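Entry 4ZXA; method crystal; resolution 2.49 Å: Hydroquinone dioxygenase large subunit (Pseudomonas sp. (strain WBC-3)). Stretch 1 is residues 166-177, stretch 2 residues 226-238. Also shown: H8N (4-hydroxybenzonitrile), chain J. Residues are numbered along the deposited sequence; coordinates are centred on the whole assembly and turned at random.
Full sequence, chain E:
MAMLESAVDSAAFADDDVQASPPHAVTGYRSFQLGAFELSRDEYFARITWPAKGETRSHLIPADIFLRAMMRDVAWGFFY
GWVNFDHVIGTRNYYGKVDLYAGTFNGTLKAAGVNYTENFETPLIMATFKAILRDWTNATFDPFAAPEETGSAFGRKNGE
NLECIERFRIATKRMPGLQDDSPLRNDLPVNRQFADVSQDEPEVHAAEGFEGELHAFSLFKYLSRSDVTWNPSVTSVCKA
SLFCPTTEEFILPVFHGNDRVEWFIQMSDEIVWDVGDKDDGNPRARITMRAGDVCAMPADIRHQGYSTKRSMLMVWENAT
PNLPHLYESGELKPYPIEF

Stretch 1 166-177: ERFRIATKRMPG
Stretch 2, residues 226-238: SDVTWNPSVTSVC

Stretch 1 is an extended segment without regular helix or strand, starting at Glu166, the first residue to leave helical phi/psi after a helix. Stretch 2 is loop or turn until it enters a strand near its end, with Val237 and Cys238 inside it. The two run in the same sense at first, Arg167 facing Val228 with CA atoms 9.8 Å apart and Thr172 facing Val234 at 6.1 Å. They draw closest at the end, where the pairing reverses locally: Arg174 lies by Val237 (CA–CA 5.0 Å) and Met175 by Ser236 (CA–CA 4.7 Å). Together they bury 528 Å².

Arg167 (phi/psi -77/115, chi1 m) has the reach to bridge the wide end. Its NE donates to OD2 of Asp227 (chi1 p) at 3.1 Å, forming a salt bridge at the guanidinium edge, and its NH2 adds a weak hydrogen bond to the same OD2 at 3.4 Å. Val228 (chi1 m) covers one guanidinium face, CG1 lying 3.7 Å from Arg167 NE, so charge is met in the plane and a methyl above it.

Phe168 is out of reach, but Arg169 (-132/126; chi1 m, chi2 and chi3 t) points its CB toward stretch 2. Its guanidinium face lies against the amide of Asn231 (chi1 t), with NH2 and ND2 3.5 Å apart; both are donors, so this is packing without a hydrogen bond.

Ile170 and Ala171, both extended, carry the chain to Thr172 (-78/116, chi1 m). This small side chain combines two chemistries: OG1 donates to Val234 O at 2.7 Å, while CB packs 3.8 Å from CG1 of Val234 (chi1 t).

At Lys173 (-80/-43, chi1 t) and Arg174 (-132/-60, chi1 t) the backbone bends, and both CB atoms point away, leaving main chain to make the contacts. Val237 (-119/117, chi1 t) turns its CB toward stretch 1, its CG2 3.5 Å from Lys173 O. Arg174 O accepts a hydrogen bond from Val237 N at 3.0 Å, with an N-H...O angle of 143°, and a CA-H...O contact from Ser236 CA at 3.4 Å.

Met175 returns to an extended conformation (-159/147; chi1 and chi2 t, chi3 m), its CA 3.9 Å from Thr235 O. Pro176 (-62/154, C-gamma exo) sets CD 3.0 Å from Thr235 O; lacking an amide hydrogen, it offers this carbonyl only carbon. Its CG also lies 4.3 Å from Thr235 CG2. Gly177 follows at 92/-22, where a CB would jam against the preceding carbonyl oxygen, a conformation that calls for glycine.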

# COMPACT_ATOMS: atom_id res chain seq x y z
N GLU E 166 -1.15 -13.83 20.18
CA GLU E 166 -1.74 -15.06 20.71
C GLU E 166 -2.97 -14.75 21.55
O GLU E 166 -2.99 -15.01 22.76
CB GLU E 166 -0.76 -15.85 21.57
CG GLU E 166 0.59 -16.15 20.96
CD GLU E 166 1.46 -16.93 21.92
OE1 GLU E 166 2.60 -16.50 22.22
OE2 GLU E 166 1.01 -17.99 22.40
N ARG E 167 -3.99 -14.19 20.94
CA ARG E 167 -5.20 -13.93 21.68
C ARG E 167 -5.97 -15.23 21.87
O ARG E 167 -6.40 -15.86 20.91
CB ARG E 167 -6.02 -12.82 21.01
CG ARG E 167 -5.64 -11.39 21.50
CD ARG E 167 -5.59 -10.39 20.35
NE ARG E 167 -5.64 -9.00 20.80
CZ ARG E 167 -4.96 -8.01 20.23
NH1 ARG E 167 -4.17 -8.27 19.20
NH2 ARG E 167 -5.05 -6.75 20.68
N PHE E 168 -6.09 -15.66 23.12
CA PHE E 168 -6.85 -16.87 23.44
C PHE E 168 -8.32 -16.51 23.50
O PHE E 168 -8.70 -15.52 24.13
CB PHE E 168 -6.40 -17.42 24.79
CG PHE E 168 -7.12 -18.67 25.22
CD1 PHE E 168 -8.35 -18.60 25.85
CD2 PHE E 168 -6.55 -19.91 24.99
CE1 PHE E 168 -9.01 -19.74 26.25
CE2 PHE E 168 -7.21 -21.06 25.39
CZ PHE E 168 -8.43 -20.98 26.02
N ARG E 169 -9.15 -17.30 22.83
CA ARG E 169 -10.58 -17.03 22.81
C ARG E 169 -11.37 -18.29 23.13
O ARG E 169 -11.20 -19.31 22.48
CB ARG E 169 -11.00 -16.47 21.44
CG ARG E 169 -10.26 -15.20 20.99
CD ARG E 169 -10.21 -15.10 19.45
NE ARG E 169 -9.35 -14.01 18.96
CZ ARG E 169 -8.74 -13.98 17.78
NH1 ARG E 169 -8.86 -15.00 16.92
NH2 ARG E 169 -7.99 -12.94 17.45
N ILE E 170 -12.25 -18.22 24.12
CA ILE E 170 -13.22 -19.29 24.31
C ILE E 170 -14.18 -19.30 23.11
O ILE E 170 -14.75 -18.27 22.77
CB ILE E 170 -14.04 -19.13 25.59
CG1 ILE E 170 -13.18 -19.38 26.83
CG2 ILE E 170 -15.24 -20.08 25.58
CD1 ILE E 170 -13.92 -19.15 28.13
N ALA E 171 -14.33 -20.45 22.47
CA ALA E 171 -15.25 -20.57 21.35
C ALA E 171 -16.70 -20.38 21.80
O ALA E 171 -17.09 -20.84 22.86
CB ALA E 171 -15.09 -21.93 20.67
N THR E 172 -17.49 -19.71 20.98
CA THR E 172 -18.91 -19.59 21.27
C THR E 172 -19.67 -20.87 20.92
O THR E 172 -19.76 -21.23 19.75
CB THR E 172 -19.55 -18.43 20.49
OG1 THR E 172 -18.80 -17.24 20.68
CG2 THR E 172 -20.97 -18.21 20.96
N LYS E 173 -20.24 -21.53 21.93
CA LYS E 173 -21.11 -22.68 21.69
C LYS E 173 -22.53 -22.29 21.27
O LYS E 173 -23.11 -22.89 20.36
CB LYS E 173 -21.18 -23.60 22.90
CG LYS E 173 -22.22 -24.71 22.69
CD LYS E 173 -22.27 -25.71 23.83
CE LYS E 173 -22.69 -25.06 25.12
NZ LYS E 173 -22.62 -26.04 26.24
N ARG E 174 -23.10 -21.30 21.94
CA ARG E 174 -24.49 -20.90 21.67
C ARG E 174 -24.60 -19.39 21.52
O ARG E 174 -25.01 -18.86 20.48
CB ARG E 174 -25.36 -21.38 22.84
CG ARG E 174 -26.81 -21.67 22.49
CD ARG E 174 -27.52 -22.40 23.65
NE ARG E 174 -28.94 -22.56 23.38
CZ ARG E 174 -29.87 -22.79 24.31
NH1 ARG E 174 -29.53 -22.90 25.60
NH2 ARG E 174 -31.15 -22.92 23.95
N MET E 175 -24.22 -18.69 22.58
CA MET E 175 -24.29 -17.25 22.61
C MET E 175 -23.32 -16.81 23.71
O MET E 175 -23.13 -17.52 24.68
CB MET E 175 -25.72 -16.80 22.91
CG MET E 175 -25.88 -15.31 23.19
SD MET E 175 -27.60 -14.87 23.58
CE MET E 175 -28.27 -14.91 21.93
N PRO E 176 -22.68 -15.65 23.54
CA PRO E 176 -21.87 -15.14 24.65
C PRO E 176 -22.72 -14.87 25.89
O PRO E 176 -23.93 -14.61 25.77
CB PRO E 176 -21.31 -13.82 24.11
CG PRO E 176 -21.41 -13.95 22.62
CD PRO E 176 -22.60 -14.81 22.34
N GLY E 177 -22.11 -14.92 27.07
CA GLY E 177 -22.81 -14.56 28.30
C GLY E 177 -23.49 -15.72 29.00
O GLY E 177 -23.76 -15.65 30.20
N SER E 226 -14.58 -4.36 21.39
CA SER E 226 -13.68 -5.18 20.58
C SER E 226 -12.30 -4.56 20.46
O SER E 226 -12.17 -3.39 20.12
CB SER E 226 -14.27 -5.39 19.18
OG SER E 226 -13.32 -6.04 18.33
N ASP E 227 -11.27 -5.36 20.70
CA ASP E 227 -9.88 -4.87 20.72
C ASP E 227 -9.11 -5.23 19.46
O ASP E 227 -7.89 -5.04 19.41
CB ASP E 227 -9.14 -5.43 21.94
CG ASP E 227 -9.13 -6.96 21.96
OD1 ASP E 227 -10.21 -7.57 21.76
OD2 ASP E 227 -8.04 -7.54 22.17
N VAL E 228 -9.81 -5.75 18.45
CA VAL E 228 -9.18 -6.14 17.19
C VAL E 228 -10.03 -5.68 16.02
O VAL E 228 -11.23 -5.45 16.18
CB VAL E 228 -8.99 -7.68 17.07
CG1 VAL E 228 -8.15 -8.20 18.22
CG2 VAL E 228 -10.35 -8.38 17.04
N THR E 229 -9.43 -5.56 14.85
CA THR E 229 -10.17 -5.18 13.65
C THR E 229 -10.18 -6.28 12.59
O THR E 229 -9.32 -7.15 12.57
CB THR E 229 -9.60 -3.91 13.02
OG1 THR E 229 -8.26 -4.17 12.58
CG2 THR E 229 -9.59 -2.79 14.02
N TRP E 230 -11.18 -6.23 11.72
CA TRP E 230 -11.34 -7.23 10.67
C TRP E 230 -11.18 -8.65 11.20
O TRP E 230 -10.29 -9.41 10.77
CB TRP E 230 -10.38 -6.93 9.53
CG TRP E 230 -10.49 -5.51 9.06
CD1 TRP E 230 -9.69 -4.47 9.42
CD2 TRP E 230 -11.45 -4.98 8.15
NE1 TRP E 230 -10.08 -3.32 8.78
CE2 TRP E 230 -11.17 -3.60 8.00
CE3 TRP E 230 -12.52 -5.52 7.44
CZ2 TRP E 230 -11.91 -2.78 7.15
CZ3 TRP E 230 -13.27 -4.71 6.61
CH2 TRP E 230 -12.96 -3.35 6.46
N ASN E 231 -12.04 -9.00 12.15
CA ASN E 231 -12.02 -10.32 12.74
C ASN E 231 -13.39 -10.87 13.13
O ASN E 231 -13.80 -10.78 14.28
CB ASN E 231 -11.08 -10.35 13.94
CG ASN E 231 -10.66 -11.76 14.31
OD1 ASN E 231 -10.23 -12.53 13.45
ND2 ASN E 231 -10.81 -12.11 15.58
N PRO E 232 -14.10 -11.42 12.14
CA PRO E 232 -15.42 -12.01 12.39
C PRO E 232 -15.34 -12.99 13.56
O PRO E 232 -14.52 -13.91 13.53
CB PRO E 232 -15.74 -12.74 11.08
CG PRO E 232 -14.92 -12.00 10.03
CD PRO E 232 -13.65 -11.62 10.75
N SER E 233 -16.18 -12.78 14.58
CA SER E 233 -16.19 -13.61 15.76
C SER E 233 -17.64 -13.99 16.10
O SER E 233 -18.54 -13.14 16.06
CB SER E 233 -15.53 -12.86 16.92
OG SER E 233 -15.40 -13.68 18.06
N VAL E 234 -17.88 -15.27 16.43
CA VAL E 234 -19.24 -15.79 16.55
C VAL E 234 -19.98 -15.24 17.78
O VAL E 234 -19.48 -15.34 18.90
CB VAL E 234 -19.25 -17.34 16.63
CG1 VAL E 234 -20.65 -17.83 16.92
CG2 VAL E 234 -18.73 -17.95 15.35
N THR E 235 -21.18 -14.68 17.57
CA THR E 235 -22.00 -14.19 18.67
C THR E 235 -23.35 -14.88 18.80
O THR E 235 -24.08 -14.62 19.74
CB THR E 235 -22.22 -12.65 18.63
OG1 THR E 235 -22.72 -12.26 17.35
CG2 THR E 235 -20.91 -11.90 18.92
N SER E 236 -23.71 -15.72 17.84
CA SER E 236 -24.89 -16.56 17.99
C SER E 236 -24.85 -17.74 17.02
O SER E 236 -24.47 -17.59 15.85
CB SER E 236 -26.19 -15.76 17.83
OG SER E 236 -26.29 -15.19 16.54
N VAL E 237 -25.27 -18.90 17.51
CA VAL E 237 -25.23 -20.12 16.74
C VAL E 237 -26.62 -20.71 16.54
O VAL E 237 -27.29 -21.07 17.50
CB VAL E 237 -24.34 -21.17 17.43
CG1 VAL E 237 -24.24 -22.44 16.58
CG2 VAL E 237 -22.95 -20.60 17.69
N CYS E 238 -27.06 -20.78 15.29
CA CYS E 238 -28.30 -21.47 14.95
C CYS E 238 -27.98 -22.62 13.97
O CYS E 238 -28.11 -22.48 12.74
CB CYS E 238 -29.29 -20.48 14.33
SG CYS E 238 -30.80 -21.24 13.68
NAA H8N J . -14.27 -11.75 3.09
CAC H8N J . -14.19 -11.22 4.10
CAI H8N J . -14.11 -10.51 5.42
CAF H8N J . -14.98 -9.45 5.64
CAD H8N J . -14.94 -8.76 6.85
CAH H8N J . -14.02 -9.17 7.80
OAB H8N J . -13.96 -8.49 8.99
CAE H8N J . -13.15 -10.23 7.58
CAG H8N J . -13.20 -10.91 6.37